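Long-range contact in beta-glucosidase (Saccharopolyspora erythraea D, PDB 5M6G), which probably hydrolyses terminal, non-reducing beta-D-glucosyl residues with release of beta-D-glucose, as a member of glycosyl hydrolase family 3: residues 426-439 / 472-486. Residues are numbered along the deposited sequence; the frame is centred on the assembly and turned at random.
Sequences KDGGKLFVAGKNAD and AASGSEVTYDRHGNG
The hydroxyl of Y480, the G435-A438 turn and the D439 N just after it share one water, which lies 2.8 Å from Y480 OH, donates to G435 O at 3.1 Å and, weakly, to K436 O, and accepts from D439 N. The phenol suits this place because its ring is apolar where A438 CB comes within 3.8 Å of CE1 and D439 CB lies over one face, yet it ends in a polar atom. Between the strands, V433 N donates to T479 O at 2.8 Å and V433 O accepts from D481 N, while L431 bonds E477 and T479 likewise: parallel pairing. T479 O also sits over a face of the F432 ring, whose CG is anti to the backbone N (chi1 -157°), bringing the ring's end nearer residues 479-486; CE2 touches T479 CG2 at 3.6 Å. CE1 packs on CA of G484, which closes the D481-G484 turn with a positive phi (78°) that glycine adopts easily. On the other face of the sheet, V433 CG2 meets V478 CG1 at 3.8 Å, and V433 reaches L466 and I469 of helix 465-472. That helix precedes strand 478-480, an edge strand of the sheet within this chain, and strand 431-434 also pairs with strand 493-499. Strand, helix and parallel neighbour form a beta-alpha-beta crossover, characteristic of the alpha/beta sandwich of the family 3 C-terminal domain.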
loop_
_atom_site.group_PDB
_atom_site.type_symbol
_atom_site.label_atom_id
_atom_site.label_comp_id
_atom_site.label_asym_id
_atom_site.label_seq_id
_atom_site.Cartn_x
_atom_site.Cartn_y
_atom_site.Cartn_z
ATOM N N LYS A 426 -26.363 -23.891 -2.781
ATOM C CA LYS A 426 -25.965 -24.500 -4.048
ATOM C C LYS A 426 -26.985 -25.572 -4.434
ATOM O O LYS A 426 -26.684 -26.765 -4.501
ATOM C CB LYS A 426 -24.558 -25.084 -3.940
ATOM C CG LYS A 426 -23.525 -24.169 -3.295
ATOM C CD LYS A 426 -22.269 -24.955 -2.948
ATOM C CE LYS A 426 -21.331 -24.162 -2.055
ATOM N NZ LYS A 426 -20.146 -24.979 -1.649
ATOM N N ASP A 427 -28.229 -25.134 -4.661
ATOM C CA ASP A 427 -29.331 -26.062 -4.890
ATOM C C ASP A 427 -29.728 -26.202 -6.353
ATOM O O ASP A 427 -30.400 -27.181 -6.700
ATOM C CB ASP A 427 -30.570 -25.646 -4.080
ATOM C CG ASP A 427 -31.049 -24.231 -4.408
ATOM O OD1 ASP A 427 -30.621 -23.669 -5.443
ATOM O OD2 ASP A 427 -31.862 -23.679 -3.624
ATOM N N GLY A 428 -29.359 -25.256 -7.209
ATOM C CA GLY A 428 -29.670 -25.332 -8.625
ATOM C C GLY A 428 -30.619 -24.268 -9.152
ATOM O O GLY A 428 -30.737 -24.140 -10.381
ATOM N N GLY A 429 -31.310 -23.501 -8.304
ATOM C CA GLY A 429 -32.198 -22.463 -8.810
ATOM C C GLY A 429 -31.433 -21.318 -9.451
ATOM O O GLY A 429 -30.293 -21.031 -9.098
ATOM N N LYS A 430 -32.071 -20.665 -10.424
ATOM C CA LYS A 430 -31.437 -19.569 -11.153
ATOM C C LYS A 430 -31.025 -18.444 -10.209
ATOM O O LYS A 430 -31.786 -18.048 -9.324
ATOM C CB LYS A 430 -32.403 -18.988 -12.185
ATOM C CG LYS A 430 -32.828 -19.897 -13.290
ATOM C CD LYS A 430 -34.188 -19.460 -13.791
ATOM C CE LYS A 430 -34.144 -18.045 -14.323
ATOM N NZ LYS A 430 -35.348 -17.774 -15.161
ATOM N N LEU A 431 -29.831 -17.898 -10.431
ATOM C CA LEU A 431 -29.347 -16.730 -9.709
ATOM C C LEU A 431 -29.174 -15.574 -10.680
ATOM O O LEU A 431 -28.867 -15.773 -11.859
ATOM C CB LEU A 431 -28.014 -17.010 -9.002
ATOM C CG LEU A 431 -28.113 -17.925 -7.787
ATOM C CD1 LEU A 431 -26.725 -18.315 -7.315
ATOM C CD2 LEU A 431 -28.881 -17.227 -6.666
ATOM N N PHE A 432 -29.394 -14.360 -10.190
ATOM C CA PHE A 432 -29.109 -13.170 -10.977
ATOM C C PHE A 432 -27.962 -12.390 -10.348
ATOM O O PHE A 432 -27.915 -12.211 -9.126
ATOM C CB PHE A 432 -30.330 -12.253 -11.111
ATOM C CG PHE A 432 -30.255 -11.353 -12.313
ATOM C CD1 PHE A 432 -29.526 -10.165 -12.273
ATOM C CD2 PHE A 432 -30.860 -11.728 -13.508
ATOM C CE1 PHE A 432 -29.438 -9.353 -13.393
ATOM C CE2 PHE A 432 -30.777 -10.917 -14.626
ATOM C CZ PHE A 432 -30.061 -9.729 -14.572
ATOM N N VAL A 433 -27.040 -11.926 -11.187
ATOM C CA VAL A 433 -25.929 -11.096 -10.738
ATOM C C VAL A 433 -25.915 -9.816 -11.562
ATOM O O VAL A 433 -26.114 -9.847 -12.781
ATOM C CB VAL A 433 -24.580 -11.841 -10.825
ATOM C CG1 VAL A 433 -23.421 -10.944 -10.318
ATOM C CG2 VAL A 433 -24.653 -13.127 -10.010
ATOM N N ALA A 434 -25.693 -8.687 -10.883
ATOM C CA ALA A 434 -25.629 -7.381 -11.517
ATOM C C ALA A 434 -24.597 -6.537 -10.786
ATOM O O ALA A 434 -24.066 -6.932 -9.747
ATOM C CB ALA A 434 -26.990 -6.676 -11.503
ATOM N N GLY A 435 -24.332 -5.364 -11.333
ATOM C CA GLY A 435 -23.434 -4.409 -10.694
ATOM C C GLY A 435 -22.158 -4.190 -11.493
ATOM O O GLY A 435 -21.595 -5.125 -12.076
ATOM N N LYS A 436 -21.677 -2.939 -11.504
ATOM C CA LYS A 436 -20.456 -2.629 -12.251
ATOM C C LYS A 436 -19.206 -3.240 -11.629
ATOM O O LYS A 436 -18.155 -3.259 -12.278
ATOM C CB LYS A 436 -20.283 -1.113 -12.384
ATOM C CG LYS A 436 -19.910 -0.394 -11.092
ATOM C CD LYS A 436 -19.488 1.059 -11.375
ATOM C CE LYS A 436 -19.175 1.827 -10.093
ATOM N NZ LYS A 436 -20.379 2.190 -9.270
ATOM N N ASN A 437 -19.286 -3.739 -10.398
ATOM C CA ASN A 437 -18.148 -4.375 -9.750
ATOM C C ASN A 437 -18.277 -5.893 -9.689
ATOM O O ASN A 437 -17.477 -6.541 -9.014
ATOM C CB ASN A 437 -17.949 -3.781 -8.350
ATOM C CG ASN A 437 -17.380 -2.379 -8.411
ATOM O OD1 ASN A 437 -16.916 -1.960 -9.465
ATOM N ND2 ASN A 437 -17.399 -1.649 -7.285
ATOM N N ALA A 438 -19.249 -6.477 -10.402
ATOM C CA ALA A 438 -19.481 -7.918 -10.327
ATOM C C ALA A 438 -18.481 -8.732 -11.141
ATOM O O ALA A 438 -18.193 -9.886 -10.789
ATOM C CB ALA A 438 -20.903 -8.251 -10.805
ATOM N N ASP A 439 -17.982 -8.181 -12.246
ATOM C CA ASP A 439 -17.234 -8.948 -13.236
ATOM C C ASP A 439 -16.075 -8.103 -13.755
ATOM O O ASP A 439 -15.918 -7.872 -14.951
ATOM C CB ASP A 439 -18.143 -9.379 -14.392
ATOM C CG ASP A 439 -17.481 -10.386 -15.324
ATOM O OD1 ASP A 439 -16.666 -11.197 -14.849
ATOM O OD2 ASP A 439 -17.794 -10.382 -16.538
ATOM N N ALA A 472 -19.117 -21.392 -7.589
ATOM C CA ALA A 472 -19.712 -21.835 -6.329
ATOM C C ALA A 472 -21.063 -22.490 -6.577
ATOM O O ALA A 472 -21.333 -23.592 -6.089
ATOM C CB ALA A 472 -19.852 -20.653 -5.364
ATOM N N ALA A 473 -21.922 -21.818 -7.341
ATOM C CA ALA A 473 -23.241 -22.337 -7.694
ATOM C C ALA A 473 -23.142 -23.127 -9.002
ATOM O O ALA A 473 -23.774 -22.813 -10.013
ATOM C CB ALA A 473 -24.242 -21.195 -7.803
ATOM N N SER A 474 -22.304 -24.166 -8.958
ATOM C CA SER A 474 -21.883 -24.845 -10.182
ATOM C C SER A 474 -23.011 -25.631 -10.831
ATOM O O SER A 474 -22.922 -25.947 -12.021
ATOM C CB SER A 474 -20.695 -25.759 -9.891
ATOM O OG SER A 474 -20.931 -26.592 -8.769
ATOM N N GLY A 475 -24.062 -25.953 -10.082
ATOM C CA GLY A 475 -25.250 -26.561 -10.628
ATOM C C GLY A 475 -26.345 -25.590 -10.993
ATOM O O GLY A 475 -27.427 -26.018 -11.407
ATOM N N SER A 476 -26.103 -24.287 -10.871
ATOM C CA SER A 476 -27.133 -23.281 -11.074
ATOM C C SER A 476 -26.872 -22.501 -12.352
ATOM O O SER A 476 -25.718 -22.214 -12.693
ATOM C CB SER A 476 -27.199 -22.291 -9.895
ATOM O OG SER A 476 -27.625 -22.918 -8.695
ATOM N N GLU A 477 -27.954 -22.155 -13.040
ATOM C CA GLU A 477 -27.902 -21.108 -14.050
ATOM C C GLU A 477 -27.645 -19.772 -13.365
ATOM O O GLU A 477 -28.268 -19.456 -12.342
ATOM C CB GLU A 477 -29.215 -21.061 -14.822
ATOM C CG GLU A 477 -29.358 -19.899 -15.775
ATOM C CD GLU A 477 -30.681 -19.939 -16.524
ATOM O OE1 GLU A 477 -31.490 -20.848 -16.248
ATOM O OE2 GLU A 477 -30.909 -19.072 -17.394
ATOM N N VAL A 478 -26.720 -18.988 -13.913
ATOM C CA VAL A 478 -26.359 -17.694 -13.335
ATOM C C VAL A 478 -26.436 -16.674 -14.456
ATOM O O VAL A 478 -25.624 -16.714 -15.394
ATOM C CB VAL A 478 -24.959 -17.700 -12.696
ATOM C CG1 VAL A 478 -24.631 -16.316 -12.118
ATOM C CG2 VAL A 478 -24.868 -18.772 -11.623
ATOM N N THR A 479 -27.406 -15.775 -14.372
ATOM C CA THR A 479 -27.608 -14.725 -15.357
ATOM C C THR A 479 -26.917 -13.462 -14.867
ATOM O O THR A 479 -27.102 -13.061 -13.714
ATOM C CB THR A 479 -29.099 -14.441 -15.564
ATOM O OG1 THR A 479 -29.804 -15.661 -15.841
ATOM C CG2 THR A 479 -29.306 -13.455 -16.702
ATOM N N TYR A 480 -26.135 -12.830 -15.736
ATOM C CA TYR A 480 -25.434 -11.604 -15.381
ATOM C C TYR A 480 -25.818 -10.491 -16.340
ATOM O O TYR A 480 -25.779 -10.678 -17.560
ATOM C CB TYR A 480 -23.914 -11.786 -15.398
ATOM C CG TYR A 480 -23.190 -10.457 -15.374
ATOM C CD1 TYR A 480 -23.169 -9.678 -14.222
ATOM C CD2 TYR A 480 -22.548 -9.973 -16.507
ATOM C CE1 TYR A 480 -22.519 -8.452 -14.195
ATOM C CE2 TYR A 480 -21.887 -8.758 -16.492
ATOM C CZ TYR A 480 -21.877 -8.002 -15.336
ATOM O OH TYR A 480 -21.233 -6.788 -15.323
ATOM N N ASP A 481 -26.189 -9.340 -15.785
ATOM C CA ASP A 481 -26.323 -8.115 -16.563
ATOM C C ASP A 481 -25.856 -6.946 -15.713
ATOM O O ASP A 481 -26.333 -6.769 -14.586
ATOM C CB ASP A 481 -27.767 -7.875 -17.014
ATOM C CG ASP A 481 -27.888 -6.687 -17.956
ATOM O OD1 ASP A 481 -28.011 -5.541 -17.479
ATOM O OD2 ASP A 481 -27.848 -6.902 -19.183
ATOM N N ARG A 482 -24.949 -6.137 -16.264
ATOM C CA ARG A 482 -24.345 -5.069 -15.472
ATOM C C ARG A 482 -25.395 -4.203 -14.798
ATOM O O ARG A 482 -25.234 -3.813 -13.636
ATOM C CB ARG A 482 -23.440 -4.197 -16.336
ATOM C CG ARG A 482 -22.899 -2.979 -15.569
ATOM C CD ARG A 482 -21.799 -2.285 -16.338
ATOM N NE ARG A 482 -21.465 -0.986 -15.761
ATOM C CZ ARG A 482 -20.497 -0.207 -16.236
ATOM N NH1 ARG A 482 -19.791 -0.610 -17.285
ATOM N NH2 ARG A 482 -20.237 0.962 -15.671
ATOM N N HIS A 483 -26.489 -3.909 -15.502
ATOM C CA HIS A 483 -27.489 -2.963 -15.030
ATOM C C HIS A 483 -28.738 -3.639 -14.482
ATOM O O HIS A 483 -29.743 -2.960 -14.240
ATOM C CB HIS A 483 -27.856 -1.992 -16.154
ATOM C CG HIS A 483 -26.707 -1.147 -16.610
ATOM N ND1 HIS A 483 -26.384 0.054 -16.016
ATOM C CD2 HIS A 483 -25.787 -1.343 -17.585
ATOM C CE1 HIS A 483 -25.326 0.568 -16.615
ATOM N NE2 HIS A 483 -24.943 -0.260 -17.570
ATOM N N GLY A 484 -28.698 -4.948 -14.260
ATOM C CA GLY A 484 -29.859 -5.655 -13.753
ATOM C C GLY A 484 -30.928 -5.953 -14.782
ATOM O O GLY A 484 -31.994 -6.449 -14.410
ATOM N N ASN A 485 -30.679 -5.672 -16.061
ATOM C CA ASN A 485 -31.700 -5.868 -17.083
ATOM C C ASN A 485 -31.965 -7.351 -17.295
ATOM O O ASN A 485 -31.032 -8.149 -17.418
ATOM C CB ASN A 485 -31.271 -5.214 -18.395
ATOM C CG ASN A 485 -31.275 -3.707 -18.312
ATOM O OD1 ASN A 485 -32.076 -3.123 -17.593
ATOM N ND2 ASN A 485 -30.378 -3.071 -19.043
ATOM N N GLY A 486 -33.240 -7.727 -17.327
ATOM C CA GLY A 486 -33.601 -9.112 -17.508
ATOM C C GLY A 486 -33.903 -9.851 -16.227
ATOM O O GLY A 486 -34.346 -11.004 -16.285
HETATM O O HOH W 1 -19.127 -5.850 -13.818
#